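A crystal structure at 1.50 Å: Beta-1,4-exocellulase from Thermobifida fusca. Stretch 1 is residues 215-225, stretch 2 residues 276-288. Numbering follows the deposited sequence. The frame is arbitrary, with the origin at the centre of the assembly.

Stretch 1 (215-225) TVDYVHGFISN
Stretch 2, residues 276-288: KGFRSDIGMLIDT

The apolar centre of the contact is built around Phe-278 (chi1 -79°, chi2 -88°) and Phe-222 (chi1 -65°, chi2 81°). Their rings meet edge-to-face, centroids 5.0 Å apart and planes at 80°, so that the ring hydrogens at the edge of Phe-222 meet the pi face of Phe-278, with Phe-222 CZ 3.6 Å from Phe-278 CZ. Val-216 (m) covers the opposite face of Phe-278, its CG1 4.1 Å from the ring centroid in a CH-pi contact, while CG2 of Val-219 (t) sits at the ring edge, 3.9 Å from Phe-278 CE1. Apolar packing continues as Ile-282 (p, t) brings CD1 to 3.8 Å from Phe-222 CE1, and Met-284 (m, m, m) curls back to place CE 3.6 Å from Phe-222 CB.

Beyond this cluster, strands 221-224 and 283-287 run parallel at 19°, pairing Gly-221 with Gly-283, Phe-222 with Met-284, Ile-223 with Leu-285 and Ser-224 with Ile-286. Neighbouring N-H and C=O groups satisfy each other: two weak hydrogen bonds, Gly-283 N to His-220 O at 3.5 Å and Phe-222 N to Gly-283 O at 3.4 Å, are followed by three shorter ones, Leu-285 N to Phe-222 O at 2.8 Å, Ser-224 N to Leu-285 O at 2.9 Å and Asp-287 N to Ser-224 O at 3.0 Å. Gly-221 CA lies 3.1 Å from Gly-283 O; a CB there would clash with that oxygen. On the face of the sheet opposite Phe-222 and Met-284, Ile-223 (t, t) packs CG1 3.9 Å from CB of Leu-285 (m, t).

At the other end, Val-216 and Asp-217 of the 3-10 segment 216-218 meet Arg-279, the first residue of a type I turn that ends at Ile-282 and closes with Ile-282 N to Arg-279 O at 3.2 Å. Water 1 links the backbones, donating to Val-216 O (2.7 Å from the water O) and accepting from Arg-279 N (3.0 Å from the same O). At the exposed edge, opposite charges pair as Arg-279 (m, t, p) forms two salt bridges: NH1 to Asp-217 OD1 at 2.8 Å across the stretches, and NE to Asp-281 OD1 at 3.1 Å within the turn.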

ATOM      1  N   THR A 215      16.519  -4.401 -14.707  1.00  9.57           N
ATOM      2  CA  THR A 215      15.895  -3.917 -15.944  1.00  9.86           C
ATOM      3  C   THR A 215      14.394  -3.932 -15.705  1.00 10.07           C
ATOM      4  O   THR A 215      13.936  -4.495 -14.703  1.00 10.53           O
ATOM      5  CB  THR A 215      16.203  -4.764 -17.201  1.00  9.89           C
ATOM      6  OG1 THR A 215      15.486  -6.001 -17.138  1.00 10.25           O
ATOM      7  CG2 THR A 215      17.701  -5.031 -17.370  1.00  9.88           C
ATOM      8  N   VAL A 216      13.632  -3.314 -16.606  1.00 10.41           N
ATOM      9  CA  VAL A 216      12.152  -3.374 -16.557  1.00 11.12           C
ATOM     10  C   VAL A 216      11.631  -4.807 -16.590  1.00 11.65           C
ATOM     11  O   VAL A 216      10.531  -5.079 -16.137  1.00 11.64           O
ATOM     12  CB  VAL A 216      11.483  -2.516 -17.666  1.00 11.13           C
ATOM     13  CG1 VAL A 216      11.908  -1.053 -17.547  1.00 11.11           C
ATOM     14  CG2 VAL A 216      11.760  -3.077 -19.068  1.00 11.14           C
ATOM     15  N   ASP A 217      12.439  -5.723 -17.114  1.00 12.30           N
ATOM     16  CA  ASP A 217      12.091  -7.144 -17.164  1.00 12.81           C
ATOM     17  C   ASP A 217      12.019  -7.826 -15.782  1.00 12.15           C
ATOM     18  O   ASP A 217      11.595  -8.984 -15.676  1.00 12.74           O
ATOM     19  CB  ASP A 217      13.055  -7.865 -18.110  1.00 14.69           C
ATOM     20  CG  ASP A 217      12.794  -7.519 -19.587  1.00 15.89           C
ATOM     21  OD1 ASP A 217      11.643  -7.651 -20.039  1.00 16.92           O
ATOM     22  OD2 ASP A 217      13.732  -7.117 -20.307  1.00 17.12           O
ATOM     23  N   TYR A 218      12.430  -7.108 -14.726  1.00 11.14           N
ATOM     24  CA  TYR A 218      12.251  -7.592 -13.350  1.00 10.34           C
ATOM     25  C   TYR A 218      11.030  -6.978 -12.648  1.00  9.72           C
ATOM     26  O   TYR A 218      10.789  -7.237 -11.465  1.00 10.24           O
ATOM     27  CB  TYR A 218      13.516  -7.359 -12.515  1.00 10.77           C
ATOM     28  CG  TYR A 218      14.734  -8.046 -13.073  1.00 11.32           C
ATOM     29  CD1 TYR A 218      14.714  -9.403 -13.420  1.00 11.66           C
ATOM     30  CD2 TYR A 218      15.905  -7.332 -13.270  1.00 11.64           C
ATOM     31  CE1 TYR A 218      15.842 -10.015 -13.938  1.00 11.82           C
ATOM     32  CE2 TYR A 218      17.038  -7.932 -13.788  1.00 12.05           C
ATOM     33  CZ  TYR A 218      17.003  -9.272 -14.119  1.00 12.04           C
ATOM     34  OH  TYR A 218      18.133  -9.844 -14.646  1.00 12.51           O
ATOM     35  N   VAL A 219      10.269  -6.157 -13.371  1.00  9.26           N
ATOM     36  CA  VAL A 219       9.049  -5.570 -12.813  1.00  8.60           C
ATOM     37  C   VAL A 219       7.833  -6.177 -13.483  1.00  8.52           C
ATOM     38  O   VAL A 219       7.666  -6.069 -14.700  1.00  8.87           O
ATOM     39  CB  VAL A 219       9.027  -4.036 -12.968  1.00  8.33           C
ATOM     40  CG1 VAL A 219       7.770  -3.449 -12.321  1.00  8.57           C
ATOM     41  CG2 VAL A 219      10.259  -3.436 -12.308  1.00  8.19           C
ATOM     42  N   HIS A 220       6.992  -6.819 -12.674  1.00  8.33           N
ATOM     43  CA  HIS A 220       5.820  -7.489 -13.194  1.00  8.39           C
ATOM     44  C   HIS A 220       4.638  -6.571 -13.176  1.00  7.90           C
ATOM     45  O   HIS A 220       3.659  -6.789 -13.911  1.00  7.94           O
ATOM     46  CB  HIS A 220       5.520  -8.755 -12.393  1.00  9.35           C
ATOM     47  CG  HIS A 220       4.747  -9.782 -13.179  1.00  9.93           C
ATOM     48  ND1 HIS A 220       5.329 -10.593 -14.082  1.00 10.84           N
ATOM     49  CD2 HIS A 220       3.390 -10.078 -13.205  1.00 10.36           C
ATOM     50  CE1 HIS A 220       4.397 -11.373 -14.649  1.00 11.24           C
ATOM     51  NE2 HIS A 220       3.211 -11.062 -14.113  1.00 10.75           N
ATOM     52  N   GLY A 221       4.716  -5.532 -12.348  1.00  7.56           N
ATOM     53  CA  GLY A 221       3.635  -4.582 -12.236  1.00  7.19           C
ATOM     54  C   GLY A 221       3.833  -3.594 -11.124  1.00  6.90           C
ATOM     55  O   GLY A 221       4.950  -3.429 -10.628  1.00  6.93           O
ATOM     56  N   PHE A 222       2.735  -2.935 -10.779  1.00  6.54           N
ATOM     57  CA  PHE A 222       2.716  -1.903  -9.762  1.00  6.38           C
ATOM     58  C   PHE A 222       1.514  -2.098  -8.844  1.00  6.17           C
ATOM     59  O   PHE A 222       0.501  -2.638  -9.247  1.00  6.01           O
ATOM     60  CB  PHE A 222       2.699  -0.518 -10.427  1.00  6.91           C
ATOM     61  CG  PHE A 222       3.949  -0.213 -11.218  1.00  7.21           C
ATOM     62  CD1 PHE A 222       4.122  -0.691 -12.515  1.00  7.47           C
ATOM     63  CD2 PHE A 222       4.969   0.533 -10.642  1.00  7.50           C
ATOM     64  CE1 PHE A 222       5.286  -0.421 -13.233  1.00  7.62           C
ATOM     65  CE2 PHE A 222       6.130   0.800 -11.351  1.00  7.73           C
ATOM     66  CZ  PHE A 222       6.287   0.327 -12.634  1.00  7.77           C
ATOM     67  N   ILE A 223       1.648  -1.664  -7.604  1.00  5.96           N
ATOM     68  CA  ILE A 223       0.548  -1.691  -6.644  1.00  5.64           C
ATOM     69  C   ILE A 223       0.266  -0.305  -6.071  1.00  5.76           C
ATOM     70  O   ILE A 223       1.192   0.372  -5.561  1.00  5.62           O
ATOM     71  CB  ILE A 223       0.774  -2.730  -5.513  1.00  5.66           C
ATOM     72  CG1 ILE A 223      -0.374  -2.696  -4.504  1.00  5.65           C
ATOM     73  CG2 ILE A 223       2.082  -2.454  -4.772  1.00  5.63           C
ATOM     74  CD1 ILE A 223      -0.355  -3.841  -3.514  1.00  5.66           C
ATOM     75  N   SER A 224      -1.011   0.062  -6.093  1.00  5.51           N
ATOM     76  CA  SER A 224      -1.484   1.283  -5.443  1.00  5.53           C
ATOM     77  C   SER A 224      -2.335   1.033  -4.206  1.00  5.42           C
ATOM     78  O   SER A 224      -2.912  -0.078  -4.010  1.00  5.23           O
ATOM     79  CB  SER A 224      -2.282   2.168  -6.411  1.00  5.67           C
ATOM     80  OG  SER A 224      -3.678   1.905  -6.346  1.00  6.00           O
ATOM     81  N   ASN A 225      -2.407   2.093  -3.393  1.00  5.36           N
ATOM     82  CA  ASN A 225      -3.267   2.178  -2.216  1.00  5.46           C
ATOM     83  C   ASN A 225      -2.810   1.303  -1.047  1.00  5.37           C
ATOM     84  O   ASN A 225      -3.595   1.045  -0.137  1.00  5.46           O
ATOM     85  CB  ASN A 225      -4.722   1.825  -2.582  1.00  5.50           C
ATOM     86  CG  ASN A 225      -5.726   2.529  -1.720  1.00  5.93           C
ATOM     87  OD1 ASN A 225      -5.470   3.621  -1.222  1.00  6.13           O
ATOM     88  ND2 ASN A 225      -6.900   1.910  -1.544  1.00  5.81           N
ATOM     89  N   LYS A 276       6.952   5.021 -21.011  1.00 12.85           N
ATOM     90  CA  LYS A 276       8.290   5.246 -20.465  1.00 13.35           C
ATOM     91  C   LYS A 276       9.273   4.113 -20.787  1.00 13.27           C
ATOM     92  O   LYS A 276      10.486   4.349 -20.925  1.00 13.48           O
ATOM     93  CB  LYS A 276       8.193   5.464 -18.951  1.00 13.24           C
ATOM     94  CG  LYS A 276       9.485   5.882 -18.262  1.00 13.43           C
ATOM     95  CD  LYS A 276       9.967   7.262 -18.686  1.00 13.81           C
ATOM     96  CE  LYS A 276      11.315   7.570 -18.046  1.00 13.93           C
ATOM     97  NZ  LYS A 276      11.983   8.803 -18.567  1.00 14.35           N
ATOM     98  N   GLY A 277       8.765   2.885 -20.896  1.00 13.25           N
ATOM     99  CA  GLY A 277       9.605   1.755 -21.276  1.00 12.79           C
ATOM    100  C   GLY A 277       9.480   0.487 -20.453  1.00 13.00           C
ATOM    101  O   GLY A 277      10.365  -0.360 -20.497  1.00 13.35           O
ATOM    102  N   PHE A 278       8.384   0.360 -19.707  1.00 12.93           N
ATOM    103  CA  PHE A 278       8.077  -0.873 -18.985  1.00 12.77           C
ATOM    104  C   PHE A 278       7.406  -1.873 -19.933  1.00 13.18           C
ATOM    105  O   PHE A 278       6.930  -1.496 -21.012  1.00 14.54           O
ATOM    106  CB  PHE A 278       7.187  -0.581 -17.772  1.00 12.22           C
ATOM    107  CG  PHE A 278       7.942  -0.047 -16.589  1.00 12.05           C
ATOM    108  CD1 PHE A 278       8.510  -0.920 -15.666  1.00 12.06           C
ATOM    109  CD2 PHE A 278       8.100   1.322 -16.398  1.00 12.07           C
ATOM    110  CE1 PHE A 278       9.218  -0.448 -14.578  1.00 12.01           C
ATOM    111  CE2 PHE A 278       8.816   1.808 -15.310  1.00 12.34           C
ATOM    112  CZ  PHE A 278       9.365   0.923 -14.396  1.00 12.30           C
ATOM    113  N   ARG A 279       7.373  -3.140 -19.524  1.00 13.90           N
ATOM    114  CA  ARG A 279       6.823  -4.213 -20.360  1.00 14.57           C
ATOM    115  C   ARG A 279       5.346  -3.997 -20.655  1.00 14.40           C
ATOM    116  O   ARG A 279       4.597  -3.568 -19.775  1.00 13.76           O
ATOM    117  CB  ARG A 279       7.017  -5.563 -19.675  1.00 15.46           C
ATOM    118  CG  ARG A 279       8.472  -5.981 -19.508  1.00 16.62           C
ATOM    119  CD  ARG A 279       8.537  -7.413 -18.997  1.00 17.86           C
ATOM    120  NE  ARG A 279       7.708  -8.286 -19.825  1.00 19.14           N
ATOM    121  CZ  ARG A 279       8.186  -9.169 -20.696  1.00 19.72           C
ATOM    122  NH1 ARG A 279       9.495  -9.324 -20.848  1.00 20.82           N
ATOM    123  NH2 ARG A 279       7.353  -9.907 -21.413  1.00 20.77           N
ATOM    124  N   SER A 280       4.936  -4.321 -21.886  1.00 14.60           N
ATOM    125  CA  SER A 280       3.566  -4.082 -22.368  1.00 14.37           C
ATOM    126  C   SER A 280       2.511  -4.843 -21.567  1.00 14.00           C
ATOM    127  O   SER A 280       1.338  -4.456 -21.543  1.00 13.70           O
ATOM    128  CB  SER A 280       3.445  -4.453 -23.858  1.00 15.01           C
ATOM    129  OG  SER A 280       2.829  -5.730 -24.020  1.00 16.76           O
ATOM    130  N   ASP A 281       2.937  -5.930 -20.930  1.00 13.56           N
ATOM    131  CA  ASP A 281       2.043  -6.800 -20.178  1.00 13.87           C
ATOM    132  C   ASP A 281       2.083  -6.567 -18.657  1.00 12.98           C
ATOM    133  O   ASP A 281       1.714  -7.454 -17.888  1.00 12.97           O
ATOM    134  CB  ASP A 281       2.318  -8.271 -20.517  1.00 14.80           C
ATOM    135  CG  ASP A 281       3.736  -8.698 -20.176  1.00 15.43           C
ATOM    136  OD1 ASP A 281       4.662  -7.881 -20.356  1.00 16.74           O
ATOM    137  OD2 ASP A 281       3.923  -9.849 -19.733  1.00 15.89           O
ATOM    138  N   ILE A 282       2.503  -5.383 -18.214  1.00 12.19           N
ATOM    139  CA  ILE A 282       2.389  -5.084 -16.776  1.00 11.24           C
ATOM    140  C   ILE A 282       0.919  -5.061 -16.349  1.00 11.01           C
ATOM    141  O   ILE A 282       0.046  -4.597 -17.089  1.00 11.42           O
ATOM    142  CB  ILE A 282       3.157  -3.816 -16.275  1.00 10.65           C
ATOM    143  CG1 ILE A 282       2.830  -2.551 -17.083  1.00 10.60           C
ATOM    144  CG2 ILE A 282       4.667  -4.063 -16.212  1.00 10.84           C
ATOM    145  CD1 ILE A 282       3.365  -1.283 -16.433  1.00 10.56           C
ATOM    146  N   GLY A 283       0.651  -5.630 -15.180  1.00 10.30           N
ATOM    147  CA  GLY A 283      -0.667  -5.536 -14.547  1.00  9.57           C
ATOM    148  C   GLY A 283      -0.561  -4.710 -13.278  1.00  8.94           C
ATOM    149  O   GLY A 283       0.515  -4.606 -12.668  1.00  9.06           O
ATOM    150  N   MET A 284      -1.673  -4.121 -12.871  1.00  8.71           N
ATOM    151  CA  MET A 284      -1.692  -3.284 -11.671  1.00  8.31           C
ATOM    152  C   MET A 284      -2.446  -3.977 -10.533  1.00  7.94           C
ATOM    153  O   MET A 284      -3.377  -4.721 -10.771  1.00  8.30           O
ATOM    154  CB  MET A 284      -2.334  -1.913 -11.957  1.00  8.63           C
ATOM    155  CG  MET A 284      -1.796  -1.170 -13.179  1.00  8.64           C
ATOM    156  SD  MET A 284      -0.036  -0.763 -13.111  1.00  9.16           S
ATOM    157  CE  MET A 284      -0.132   0.814 -12.268  1.00  9.54           C
ATOM    158  N   LEU A 285      -2.057  -3.706  -9.292  1.00  7.37           N
ATOM    159  CA  LEU A 285      -2.840  -4.136  -8.134  1.00  7.07           C
ATOM    160  C   LEU A 285      -3.375  -2.913  -7.401  1.00  6.90           C
ATOM    161  O   LEU A 285      -2.759  -1.850  -7.455  1.00  6.43           O
ATOM    162  CB  LEU A 285      -1.989  -4.971  -7.169  1.00  6.78           C
ATOM    163  CG  LEU A 285      -1.285  -6.219  -7.703  1.00  6.79           C
ATOM    164  CD1 LEU A 285      -0.404  -6.843  -6.627  1.00  6.87           C
ATOM    165  CD2 LEU A 285      -2.304  -7.216  -8.267  1.00  6.89           C
ATOM    166  N   ILE A 286      -4.543  -3.061  -6.764  1.00  6.61           N
ATOM    167  CA  ILE A 286      -5.015  -2.084  -5.764  1.00  6.70           C
ATOM    168  C   ILE A 286      -5.339  -2.811  -4.460  1.00  6.85           C
ATOM    169  O   ILE A 286      -6.066  -3.805  -4.463  1.00  7.07           O
ATOM    170  CB  ILE A 286      -6.287  -1.310  -6.180  1.00  6.67           C
ATOM    171  CG1 ILE A 286      -6.178  -0.715  -7.601  1.00  6.62           C
ATOM    172  CG2 ILE A 286      -6.603  -0.236  -5.129  1.00  6.59           C
ATOM    173  CD1 ILE A 286      -7.533  -0.333  -8.195  1.00  6.60           C
ATOM    174  N   ASP A 287      -4.818  -2.296  -3.348  1.00  6.73           N
ATOM    175  CA  ASP A 287      -5.120  -2.858  -2.037  1.00  6.72           C
ATOM    176  C   ASP A 287      -6.440  -2.291  -1.554  1.00  6.73           C
ATOM    177  O   ASP A 287      -6.526  -1.087  -1.274  1.00  6.62           O
ATOM    178  CB  ASP A 287      -4.020  -2.473  -1.049  1.00  6.81           C
ATOM    179  CG  ASP A 287      -4.208  -3.084   0.343  1.00  7.20           C
ATOM    180  OD1 ASP A 287      -5.194  -3.811   0.610  1.00  7.36           O
ATOM    181  OD2 ASP A 287      -3.335  -2.793   1.193  1.00  7.18           O
ATOM    182  N   THR A 288      -7.439  -3.170  -1.435  1.00  6.53           N
ATOM    183  CA  THR A 288      -8.809  -2.814  -1.069  1.00  6.47           C
ATOM    184  C   THR A 288      -9.159  -3.291   0.336  1.00  6.51           C
ATOM    185  O   THR A 288     -10.340  -3.388   0.693  1.00  6.68           O
ATOM    186  CB  THR A 288      -9.760  -3.529  -2.036  1.00  6.54           C
ATOM    187  OG1 THR A 288      -9.402  -4.912  -2.050  1.00  7.12           O
ATOM    188  CG2 THR A 288      -9.650  -2.919  -3.431  1.00  6.97           C
TER
HETATM  189  O   HOH W   1       8.191  -3.901 -16.773  1.00  9.30           O